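PDB 4F4F: threonine synthase from Brucella melitensis bv. 1, which probably catalyses the pyridoxal-phosphate-dependent conversion of O-phospho-L-homoserine and water into L-threonine and phosphate, the last step of threonine biosynthesis. Local coordinates for residues 140-145 with 204-209; 169-174 with 192-197; 300-305 with 314-319; 371-376 with 392-397. All blocks are in the same frame, centred on the assembly; numbering follows the deposited sequence.

Interaction 1: residues 140-145 with 204-209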
loop_
_atom_site.group_PDB
_atom_site.type_symbol
_atom_site.label_atom_id
_atom_site.label_comp_id
_atom_site.label_asym_id
_atom_site.label_seq_id
_atom_site.Cartn_x
_atom_site.Cartn_y
_atom_site.Cartn_z
ATOM N N THR A 140 -5.436 12.970 -15.386
ATOM C CA THR A 140 -4.430 12.208 -16.099
ATOM C C THR A 140 -3.513 11.648 -14.997
ATOM O O THR A 140 -2.791 12.396 -14.345
ATOM C CB THR A 140 -3.655 13.112 -17.082
ATOM O OG1 THR A 140 -4.572 13.710 -18.019
ATOM C CG2 THR A 140 -2.583 12.314 -17.827
ATOM N N ILE A 141 -3.616 10.347 -14.749
ATOM C CA ILE A 141 -2.792 9.662 -13.726
ATOM C C ILE A 141 -1.447 9.334 -14.332
ATOM O O ILE A 141 -1.386 8.725 -15.402
ATOM C CB ILE A 141 -3.437 8.349 -13.233
ATOM C CG1 ILE A 141 -4.923 8.582 -12.820
ATOM C CG2 ILE A 141 -2.588 7.730 -12.102
ATOM C CD1 ILE A 141 -5.109 9.401 -11.573
ATOM N N VAL A 142 -0.368 9.738 -13.672
ATOM C CA VAL A 142 0.968 9.482 -14.220
ATOM C C VAL A 142 1.862 8.891 -13.126
ATOM O O VAL A 142 1.872 9.386 -12.018
ATOM C CB VAL A 142 1.589 10.767 -14.842
ATOM C CG1 VAL A 142 2.940 10.437 -15.454
ATOM C CG2 VAL A 142 0.688 11.353 -15.946
ATOM N N GLY A 143 2.538 7.782 -13.408
ATOM C CA GLY A 143 3.507 7.227 -12.481
ATOM C C GLY A 143 4.613 6.439 -13.139
ATOM O O GLY A 143 4.553 6.137 -14.335
ATOM N N ALA A 144 5.648 6.145 -12.355
ATOM C CA ALA A 144 6.777 5.337 -12.793
ATOM C C ALA A 144 6.814 4.091 -11.928
ATOM O O ALA A 144 6.428 4.143 -10.756
ATOM C CB ALA A 144 8.073 6.117 -12.634
ATOM N N THR A 145 7.224 2.959 -12.493
ATOM C CA THR A 145 7.277 1.707 -11.724
ATOM C C THR A 145 8.461 0.878 -12.189
ATOM O O THR A 145 8.908 1.009 -13.337
ATOM C CB THR A 145 6.001 0.871 -11.941
ATOM O OG1 THR A 145 6.043 -0.303 -11.107
ATOM C CG2 THR A 145 5.870 0.423 -13.440
ATOM N N ASN A 204 12.534 10.292 -12.880
ATOM C CA ASN A 204 12.971 11.649 -13.191
ATOM C C ASN A 204 12.044 12.327 -14.195
ATOM O O ASN A 204 11.728 13.514 -14.057
ATOM C CB ASN A 204 14.426 11.632 -13.671
ATOM C CG ASN A 204 15.419 11.478 -12.524
ATOM O OD1 ASN A 204 15.106 11.829 -11.404
ATOM N ND2 ASN A 204 16.614 10.982 -12.803
ATOM N N LEU A 205 11.539 11.557 -15.161
ATOM C CA LEU A 205 10.570 12.067 -16.111
ATOM C C LEU A 205 9.253 12.397 -15.430
ATOM O O LEU A 205 8.594 13.383 -15.770
ATOM C CB LEU A 205 10.336 11.070 -17.239
ATOM C CG LEU A 205 11.558 10.811 -18.129
ATOM C CD1 LEU A 205 11.375 9.460 -18.806
ATOM C CD2 LEU A 205 11.745 11.929 -19.152
ATOM N N VAL A 206 8.837 11.552 -14.500
ATOM C CA VAL A 206 7.600 11.816 -13.779
ATOM C C VAL A 206 7.720 13.076 -12.930
ATOM O O VAL A 206 6.794 13.910 -12.918
ATOM C CB VAL A 206 7.120 10.598 -12.963
ATOM C CG1 VAL A 206 5.977 10.994 -12.016
ATOM C CG2 VAL A 206 6.664 9.477 -13.905
ATOM N N LYS A 207 8.847 13.204 -12.226
ATOM C CA LYS A 207 9.115 14.381 -11.380
ATOM C C LYS A 207 9.160 15.618 -12.284
ATOM O O LYS A 207 8.624 16.659 -11.932
ATOM C CB LYS A 207 10.430 14.216 -10.598
ATOM N N GLY A 208 9.770 15.473 -13.461
ATOM C CA GLY A 208 9.781 16.504 -14.504
ATOM C C GLY A 208 8.380 16.993 -14.870
ATOM O O GLY A 208 8.125 18.208 -14.889
ATOM N N MET A 209 7.471 16.064 -15.146
ATOM C CA MET A 209 6.106 16.430 -15.516
ATOM C C MET A 209 5.427 17.149 -14.363
ATOM O O MET A 209 4.745 18.151 -14.583
ATOM C CB MET A 209 5.281 15.197 -15.917
ATOM C CG MET A 209 5.661 14.652 -17.300
ATOM S SD MET A 209 4.683 13.242 -17.880
ATOM C CE MET A 209 5.577 11.902 -17.113
#
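One methyl group, CG2 of V206, carries most of this contact. It rests on the peptide between G143 and A144, 3.7 Å from G143 C and 3.8 Å from A144 N. The same CG2 lies 3.9 Å from A144 CB and 4.1 Å from V142 CG1. V142 then reaches on to M209: its CG1 is only 3.4 Å from M209 CE, tighter than an ordinary van der Waals contact, and the two side chains cross at about a right angle. No hydrogen bond links the segments, so the join rests on van der Waals contact alone.

Torsions and spacing set these groups in place. V206 holds CG2 anti to its carbonyl carbon, beside its backbone N, while V142 has CG1 anti to the backbone N (chi1 -177°). The M209 chain runs extended as far as SD and then bends at chi3 (-85°), which turns the terminal methyl onto the valine; a flexible thioether suits such a turn. V206 and M209, three residues apart, lie on one side of the helix, just as V142 and A144, two apart, point from one face of the strand. G143 between them offers only backbone, and small A144 lets the helix lie close.

Further out, M209 also packs on L221 of the adjoining strand and on L455 and V458 of helix 455-465. The strand and helix axes approach to 7.8 Å and run roughly antiparallel, at 148°. A helix laid over an inner strand of a parallel sheet through apolar side chains is the layered alpha/beta arrangement found in fold-type II pyridoxal-phosphate enzymes.

Interaction 2: residues 169-174 with 192-197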
loop_
_atom_site.group_PDB
_atom_site.type_symbol
_atom_site.label_atom_id
_atom_site.label_comp_id
_atom_site.label_asym_id
_atom_site.label_seq_id
_atom_site.Cartn_x
_atom_site.Cartn_y
_atom_site.Cartn_z
ATOM N N PHE A 169 7.845 2.633 -17.394
ATOM C CA PHE A 169 8.691 1.568 -16.870
ATOM C C PHE A 169 9.899 1.362 -17.775
ATOM O O PHE A 169 9.859 1.731 -18.953
ATOM C CB PHE A 169 7.894 0.280 -16.734
ATOM C CG PHE A 169 7.369 -0.277 -18.027
ATOM C CD1 PHE A 169 8.122 -1.177 -18.753
ATOM C CD2 PHE A 169 6.093 0.038 -18.469
ATOM C CE1 PHE A 169 7.642 -1.711 -19.918
ATOM C CE2 PHE A 169 5.618 -0.477 -19.677
ATOM C CZ PHE A 169 6.390 -1.351 -20.386
ATOM N N PRO A 170 10.980 0.798 -17.231
ATOM C CA PRO A 170 12.212 0.740 -18.021
ATOM C C PRO A 170 12.166 -0.365 -19.061
ATOM O O PRO A 170 11.894 -1.529 -18.735
ATOM C CB PRO A 170 13.290 0.479 -16.983
ATOM C CG PRO A 170 12.571 -0.144 -15.829
ATOM C CD PRO A 170 11.214 0.479 -15.814
ATOM N N ASN A 171 12.457 -0.001 -20.305
ATOM C CA ASN A 171 12.413 -0.918 -21.411
ATOM C C ASN A 171 13.335 -2.117 -21.159
ATOM O O ASN A 171 14.489 -1.956 -20.789
ATOM C CB ASN A 171 12.796 -0.182 -22.706
ATOM C CG ASN A 171 12.712 -1.064 -23.917
ATOM O OD1 ASN A 171 13.726 -1.474 -24.493
ATOM N ND2 ASN A 171 11.507 -1.364 -24.313
ATOM N N GLY A 172 12.786 -3.311 -21.313
ATOM C CA GLY A 172 13.544 -4.542 -21.196
ATOM C C GLY A 172 13.985 -4.925 -19.800
ATOM O O GLY A 172 14.650 -5.957 -19.632
ATOM N N ARG A 173 13.613 -4.130 -18.804
ATOM C CA ARG A 173 14.100 -4.326 -17.455
ATOM C C ARG A 173 13.003 -4.715 -16.433
ATOM O O ARG A 173 13.288 -4.846 -15.257
ATOM C CB ARG A 173 14.895 -3.095 -17.005
ATOM C CG ARG A 173 16.370 -3.210 -17.320
ATOM C CD ARG A 173 17.199 -2.230 -16.489
ATOM N NE ARG A 173 17.286 -0.988 -17.237
ATOM C CZ ARG A 173 18.223 -0.716 -18.147
ATOM N NH1 ARG A 173 18.191 0.437 -18.816
ATOM N NH2 ARG A 173 19.188 -1.585 -18.405
ATOM N N VAL A 174 11.780 -4.945 -16.895
ATOM C CA VAL A 174 10.702 -5.440 -16.042
ATOM C C VAL A 174 10.560 -6.965 -16.227
ATOM O O VAL A 174 10.703 -7.492 -17.339
ATOM C CB VAL A 174 9.375 -4.705 -16.355
ATOM C CG1 VAL A 174 8.220 -5.195 -15.472
ATOM C CG2 VAL A 174 9.596 -3.195 -16.163
ATOM N N ALA A 192 0.852 2.206 -21.491
ATOM C CA ALA A 192 2.073 1.666 -20.896
ATOM C C ALA A 192 3.212 2.193 -21.745
ATOM O O ALA A 192 3.256 1.929 -22.935
ATOM C CB ALA A 192 2.036 0.127 -20.910
ATOM N N LEU A 193 4.126 2.921 -21.111
ATOM C CA LEU A 193 5.200 3.604 -21.776
ATOM C C LEU A 193 6.505 2.959 -21.351
ATOM O O LEU A 193 6.894 3.084 -20.206
ATOM C CB LEU A 193 5.191 5.110 -21.389
ATOM C CG LEU A 193 3.941 5.915 -21.758
ATOM C CD1 LEU A 193 4.078 7.403 -21.464
ATOM C CD2 LEU A 193 3.567 5.679 -23.225
ATOM N N SER A 194 7.144 2.256 -22.279
ATOM C CA SER A 194 8.391 1.547 -22.068
ATOM C C SER A 194 9.514 2.517 -22.439
ATOM O O SER A 194 9.824 2.719 -23.621
ATOM C CB SER A 194 8.383 0.276 -22.942
ATOM O OG SER A 194 9.523 -0.551 -22.769
ATOM N N ILE A 195 10.121 3.122 -21.419
ATOM C CA ILE A 195 11.143 4.160 -21.604
ATOM C C ILE A 195 12.507 3.508 -21.872
ATOM O O ILE A 195 12.910 2.570 -21.168
ATOM C CB ILE A 195 11.209 5.084 -20.353
ATOM C CG1 ILE A 195 9.798 5.638 -20.021
ATOM C CG2 ILE A 195 12.278 6.196 -20.522
ATOM C CD1 ILE A 195 9.136 6.395 -21.169
ATOM N N GLU A 196 13.225 4.007 -22.874
ATOM C CA GLU A 196 14.592 3.568 -23.159
ATOM C C GLU A 196 15.512 4.267 -22.147
ATOM O O GLU A 196 16.189 5.256 -22.450
ATOM C CB GLU A 196 14.955 3.800 -24.643
ATOM C CG GLU A 196 13.932 3.135 -25.590
ATOM C CD GLU A 196 14.477 2.582 -26.898
ATOM O OE1 GLU A 196 15.143 1.542 -26.841
ATOM O OE2 GLU A 196 14.267 3.174 -28.004
ATOM N N GLY A 197 15.458 3.733 -20.925
ATOM C CA GLY A 197 16.201 4.215 -19.757
ATOM C C GLY A 197 15.867 3.318 -18.561
ATOM O O GLY A 197 15.112 2.342 -18.691
HETATM O O HOH W 1 16.044 -0.090 -24.989
HETATM O O HOH W 2 15.896 0.254 -20.479
HETATM O O HOH W 3 9.838 -3.436 -22.273
#
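F169 holds CG between its backbone N and carbonyl carbon, the crowded position (chi1 63°), and this folds the ring against strand 190-196. S194 CA then lies over one ring face, 4.0 Å from the centroid, in a CH-pi contact, while A192 CB meets the ring edge 3.8 Å from F169 CE2. M182 and Q179 of helix 176-183 also touch this large buried ring. N171 and S194 each place their polar branch anti to the backbone N. As a result N171 ND2 donates to S194 OG over 2.6 Å, nearly straight at 170° and in the amide plane.

The backbones pair in parallel, F169 beside S194 and P170 beside I195, as the two strands of a beta-alpha-beta crossover whose helix is 176-183. F169 N donates to L193 O (3.0 Å) and F169 O accepts from I195 N (2.8 Å), both nearly along the C=O axis. N171 N continues the ladder to I195 O at 2.7 Å, from above the carbonyl plane. P170 costs this ladder nothing, since F169 and N171 supply its bonds.

The chain then leaves the sheet in a type II turn from P170 to R173, where G172 easily takes the positive phi of 72°. Three waters complete the polar fringe. One donates to N171 OD1 and E196 OE1, a second to N171 O and G197 O, and the third accepts from G172 N while hydrogen-bonding to S194 OG.

Interaction 3: residues 300-305 with 314-319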
loop_
_atom_site.group_PDB
_atom_site.type_symbol
_atom_site.label_atom_id
_atom_site.label_comp_id
_atom_site.label_asym_id
_atom_site.label_seq_id
_atom_site.Cartn_x
_atom_site.Cartn_y
_atom_site.Cartn_z
ATOM N N TYR A 300 16.536 7.511 13.057
ATOM C CA TYR A 300 16.027 7.242 11.729
ATOM C C TYR A 300 17.038 7.807 10.783
ATOM O O TYR A 300 17.050 9.024 10.538
ATOM C CB TYR A 300 14.700 7.938 11.564
ATOM C CG TYR A 300 13.963 7.712 10.262
ATOM C CD1 TYR A 300 13.103 6.635 10.113
ATOM C CD2 TYR A 300 14.053 8.635 9.224
ATOM C CE1 TYR A 300 12.372 6.461 8.949
ATOM C CE2 TYR A 300 13.331 8.468 8.052
ATOM C CZ TYR A 300 12.479 7.385 7.929
ATOM O OH TYR A 300 11.735 7.231 6.775
ATOM N N GLU A 301 17.922 6.939 10.296
ATOM C CA GLU A 301 19.097 7.357 9.558
ATOM C C GLU A 301 19.189 6.645 8.235
ATOM O O GLU A 301 19.213 5.420 8.186
ATOM C CB GLU A 301 20.365 7.072 10.370
ATOM C CG GLU A 301 20.611 8.079 11.482
ATOM C CD GLU A 301 21.949 7.893 12.171
ATOM O OE1 GLU A 301 22.077 8.329 13.342
ATOM O OE2 GLU A 301 22.866 7.309 11.540
ATOM N N MET A 302 19.259 7.413 7.163
ATOM C CA MET A 302 19.300 6.835 5.828
ATOM C C MET A 302 20.634 6.127 5.612
ATOM O O MET A 302 21.670 6.627 5.999
ATOM C CB MET A 302 19.143 7.920 4.798
ATOM C CG MET A 302 17.800 8.621 4.879
ATOM S SD MET A 302 17.803 10.057 3.810
ATOM C CE MET A 302 17.928 9.209 2.224
ATOM N N ARG A 303 20.595 4.961 4.996
ATOM C CA ARG A 303 21.807 4.241 4.604
ATOM C C ARG A 303 21.591 3.801 3.159
ATOM O O ARG A 303 20.504 4.001 2.589
ATOM C CB ARG A 303 22.050 3.047 5.536
ATOM C CG ARG A 303 22.371 3.406 6.980
ATOM C CD ARG A 303 22.563 2.140 7.806
ATOM N NE ARG A 303 23.061 2.362 9.178
ATOM C CZ ARG A 303 23.320 1.381 10.046
ATOM N NH1 ARG A 303 23.119 0.104 9.716
ATOM N NH2 ARG A 303 23.766 1.666 11.264
ATOM N N GLY A 304 22.624 3.226 2.554
ATOM C CA GLY A 304 22.555 2.821 1.148
ATOM C C GLY A 304 21.491 1.754 0.987
ATOM O O GLY A 304 21.243 0.998 1.913
ATOM N N VAL A 305 20.838 1.721 -0.171
ATOM C CA VAL A 305 19.779 0.749 -0.432
ATOM C C VAL A 305 20.398 -0.558 -0.933
ATOM O O VAL A 305 21.163 -0.537 -1.883
ATOM C CB VAL A 305 18.807 1.296 -1.489
ATOM C CG1 VAL A 305 17.742 0.268 -1.839
ATOM C CG2 VAL A 305 18.186 2.594 -0.995
ATOM N N ASP A 314 12.443 -2.665 -0.553
ATOM C CA ASP A 314 13.783 -2.105 -0.677
ATOM C C ASP A 314 13.681 -0.583 -0.605
ATOM O O ASP A 314 13.711 0.104 -1.627
ATOM C CB ASP A 314 14.449 -2.583 -1.969
ATOM C CG ASP A 314 14.951 -4.047 -1.884
ATOM O OD1 ASP A 314 14.920 -4.666 -0.800
ATOM O OD2 ASP A 314 15.401 -4.582 -2.925
ATOM N N ILE A 315 13.523 -0.074 0.622
ATOM C CA ILE A 315 13.320 1.363 0.863
ATOM C C ILE A 315 14.519 1.992 1.530
ATOM O O ILE A 315 15.140 1.374 2.413
ATOM C CB ILE A 315 12.094 1.660 1.771
ATOM C CG1 ILE A 315 12.156 0.860 3.104
ATOM C CG2 ILE A 315 10.807 1.383 1.013
ATOM C CD1 ILE A 315 11.408 1.496 4.283
ATOM N N GLN A 316 14.823 3.227 1.133
ATOM C CA GLN A 316 15.808 4.053 1.849
ATOM C C GLN A 316 15.126 4.779 3.026
ATOM O O GLN A 316 15.647 4.823 4.138
ATOM C CB GLN A 316 16.455 5.062 0.897
ATOM C CG GLN A 316 17.595 5.809 1.558
ATOM C CD GLN A 316 18.548 6.439 0.554
ATOM O OE1 GLN A 316 18.177 7.339 -0.198
ATOM N NE2 GLN A 316 19.780 5.965 0.546
ATOM N N ILE A 317 13.946 5.329 2.748
ATOM C CA ILE A 317 13.091 5.972 3.753
ATOM C C ILE A 317 11.661 5.433 3.628
ATOM O O ILE A 317 11.279 4.867 2.618
ATOM C CB ILE A 317 13.065 7.513 3.619
ATOM C CG1 ILE A 317 12.551 7.951 2.238
ATOM C CG2 ILE A 317 14.435 8.128 3.917
ATOM C CD1 ILE A 317 12.419 9.473 2.078
ATOM N N SER A 318 10.876 5.590 4.676
ATOM C CA SER A 318 9.548 5.022 4.700
ATOM C C SER A 318 8.515 6.167 4.598
ATOM O O SER A 318 8.319 6.911 5.558
ATOM C CB SER A 318 9.384 4.226 5.978
ATOM O OG SER A 318 8.175 3.531 5.993
ATOM N N SER A 319 7.854 6.264 3.456
ATOM C CA SER A 319 7.105 7.472 3.112
ATOM C C SER A 319 5.969 7.825 4.104
ATOM O O SER A 319 5.714 8.990 4.358
ATOM C CB SER A 319 6.564 7.366 1.687
ATOM O OG SER A 319 5.460 6.464 1.656
HETATM O O HOH W 4 17.987 3.601 4.859
#
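The end of strand 299-301 with the loop that follows it meets the irregular segment 314-319, which leads to helix 321-328, in the part of this fold-type II enzyme that borders the pyridoxal-phosphate pocket. Q316 spans the gap. Its CB lies 3.6 Å from V305 CG2, a methyl well suited to cover the start of a glutamine chain. CG, anti to the backbone N (chi1 -173°), touches both M302 CE and R303 O, and CD also packs on M302 CE. At the amide, OE1 comes within 3.1 Å of M302 CE, whose chain bends at chi3 and crosses the glutamine at about a right angle. NE2 makes the polar anchor, donating to R303 O over 2.9 Å. R303 O lies in the Q316 amide plane, yet NE2 stands well above the carbonyl plane of R303. Water 4 accepts from R303 N and lies 2.7 Å from Q316 O, to which it can donate, though other acceptors compete for its protons.

M302 also lies alongside I317, with M302 CG 3.5 Å from I317 CG2. Beyond it, the buried Y300 ring meets the rings of F349 and F321. Its length carries the hydroxyl to the backbone N of S318, whose own OG is hydrogen-bonded to G260 O, by the cofactor site. Y300 OH accepts from S318 N over 2.8 Å, an almost straight bond of 173° arriving at the ring edge.

Interaction 4: residues 371-376 with 392-397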
loop_
_atom_site.group_PDB
_atom_site.type_symbol
_atom_site.label_atom_id
_atom_site.label_comp_id
_atom_site.label_asym_id
_atom_site.label_seq_id
_atom_site.Cartn_x
_atom_site.Cartn_y
_atom_site.Cartn_z
ATOM N N ASP A 371 19.027 -14.808 3.299
ATOM C CA ASP A 371 19.158 -16.218 3.682
ATOM C C ASP A 371 18.080 -16.657 4.696
ATOM O O ASP A 371 17.551 -17.763 4.613
ATOM C CB ASP A 371 20.559 -16.499 4.255
ATOM C CG ASP A 371 21.646 -16.503 3.180
ATOM O OD1 ASP A 371 21.304 -16.441 1.977
ATOM O OD2 ASP A 371 22.832 -16.597 3.525
ATOM N N GLU A 372 17.784 -15.784 5.649
ATOM C CA GLU A 372 16.753 -16.056 6.656
ATOM C C GLU A 372 15.398 -16.158 5.994
ATOM O O GLU A 372 14.610 -17.026 6.318
ATOM C CB GLU A 372 16.727 -14.959 7.711
ATOM C CG GLU A 372 17.900 -15.034 8.668
ATOM C CD GLU A 372 18.122 -13.773 9.473
ATOM O OE1 GLU A 372 17.455 -12.756 9.254
ATOM O OE2 GLU A 372 19.036 -13.777 10.321
ATOM N N THR A 373 15.137 -15.260 5.051
ATOM C CA THR A 373 13.879 -15.278 4.295
ATOM C C THR A 373 13.750 -16.583 3.485
ATOM O O THR A 373 12.693 -17.227 3.506
ATOM C CB THR A 373 13.783 -14.057 3.370
ATOM O OG1 THR A 373 13.929 -12.834 4.130
ATOM C CG2 THR A 373 12.480 -14.029 2.628
ATOM N N ALA A 374 14.813 -16.988 2.778
ATOM C CA ALA A 374 14.788 -18.262 2.043
ATOM C C ALA A 374 14.514 -19.461 2.974
ATOM O O ALA A 374 13.761 -20.377 2.633
ATOM C CB ALA A 374 16.076 -18.467 1.264
ATOM N N ALA A 375 15.176 -19.456 4.134
ATOM C CA ALA A 375 15.067 -20.547 5.091
ATOM C C ALA A 375 13.601 -20.662 5.566
ATOM O O ALA A 375 13.090 -21.759 5.701
ATOM C CB ALA A 375 16.032 -20.326 6.268
ATOM N N THR A 376 12.959 -19.517 5.804
ATOM C CA THR A 376 11.548 -19.461 6.184
ATOM C C THR A 376 10.641 -20.006 5.089
ATOM O O THR A 376 9.754 -20.831 5.366
ATOM C CB THR A 376 11.152 -18.033 6.543
ATOM O OG1 THR A 376 12.101 -17.517 7.498
ATOM C CG2 THR A 376 9.733 -17.973 7.118
ATOM N N SER A 392 6.248 -12.015 2.158
ATOM C CA SER A 392 5.408 -12.665 3.157
ATOM C C SER A 392 6.209 -13.530 4.119
ATOM O O SER A 392 5.928 -13.564 5.315
ATOM C CB SER A 392 4.354 -13.520 2.471
ATOM O OG SER A 392 3.627 -12.757 1.511
ATOM N N ALA A 393 7.244 -14.181 3.606
ATOM C CA ALA A 393 8.115 -14.969 4.454
ATOM C C ALA A 393 8.862 -14.097 5.459
ATOM O O ALA A 393 9.105 -14.530 6.583
ATOM C CB ALA A 393 9.080 -15.800 3.615
ATOM N N ILE A 394 9.259 -12.886 5.053
ATOM C CA ILE A 394 9.805 -11.911 5.998
ATOM C C ILE A 394 8.855 -11.705 7.153
ATOM O O ILE A 394 9.249 -11.797 8.311
ATOM C CB ILE A 394 10.205 -10.580 5.310
ATOM C CG1 ILE A 394 11.416 -10.871 4.401
ATOM C CG2 ILE A 394 10.558 -9.499 6.351
ATOM C CD1 ILE A 394 11.928 -9.727 3.523
ATOM N N GLY A 395 7.596 -11.435 6.850
ATOM C CA GLY A 395 6.575 -11.372 7.876
ATOM C C GLY A 395 6.534 -12.548 8.833
ATOM O O GLY A 395 6.439 -12.354 10.054
ATOM N N VAL A 396 6.573 -13.766 8.309
ATOM C CA VAL A 396 6.517 -14.969 9.172
ATOM C C VAL A 396 7.769 -15.067 10.043
ATOM O O VAL A 396 7.684 -15.239 11.251
ATOM C CB VAL A 396 6.297 -16.270 8.369
ATOM C CG1 VAL A 396 6.370 -17.486 9.276
ATOM C CG2 VAL A 396 4.960 -16.245 7.624
ATOM N N LYS A 397 8.940 -14.906 9.451
ATOM C CA LYS A 397 10.179 -14.939 10.227
ATOM C C LYS A 397 10.135 -13.957 11.428
ATOM O O LYS A 397 10.430 -14.324 12.591
ATOM C CB LYS A 397 11.373 -14.614 9.318
ATOM C CG LYS A 397 12.727 -14.755 9.982
ATOM C CD LYS A 397 13.229 -13.536 10.720
ATOM C CE LYS A 397 14.713 -13.699 11.053
ATOM N NZ LYS A 397 15.285 -12.494 11.708
HETATM O O HOH W 5 17.793 -13.343 12.493
#
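One charged pair joins the helices. K397 NZ and E372 OE1 form a salt bridge whose 3.3 Å hydrogen bond is weak, and water 5 bridges the same pair, donating to E372 OE2 and accepting from K397 NZ at 2.8 Å. Both ends have further partners: NZ also binds R367 O and E401, and OE1 accepts from T369 N. The long lysine, bent at chi2 (-87°), spans the distance between the helices.

The threonine hydroxyls are satisfied within their own helix region. T376 OG1 donates to E372 O over 2.8 Å, from above the carbonyl plane, and T373 OG1 bonds to S368 OG and T369 O. Being small, they can still face carbon: T373 OG1 is 3.2 Å from I394 CG1, and T376 OG1 is 3.5 Å from K397 CB.

Methyl groups fill the centre. T376 CG2 packs against the carbonyl oxygen A393 O and touches V396 CG1 at 4.0 Å, while A393 CB meets T373 CG2 at the same distance. Alanine and threonine let the axes come to 8.6 Å while crossing almost perpendicularly, at 89°. V396 also touches V411 of strand 409-413, so the crossing packs helix on helix against the mixed sheet, as fits a fold-type II alpha/beta enzyme; helix 390-402 carries pocket residue H391.

Overall arrangement
Interactions 1 and 2 form one unit: their centres are 13 Å apart, and interaction 2 is nested within the chain loop closed by interaction 1. Strands 139-144 and 163-170 are neighbours in the same parallel sheet, and L205 CD1 touches I195 CG2 at 3.8 Å. Both lie away from the cofactor pocket. Interactions 3 and 4 approach the cofactor instead: the side chain of S318 is about 6 Å from the bound PLP and that of I394 about 8 Å. Their nearest atoms are about 7 Å apart, without touching. Between the two regions, interactions 1 and 3 come no closer than about 12 Å, whereas 1 and 4 have centres 33 Å apart.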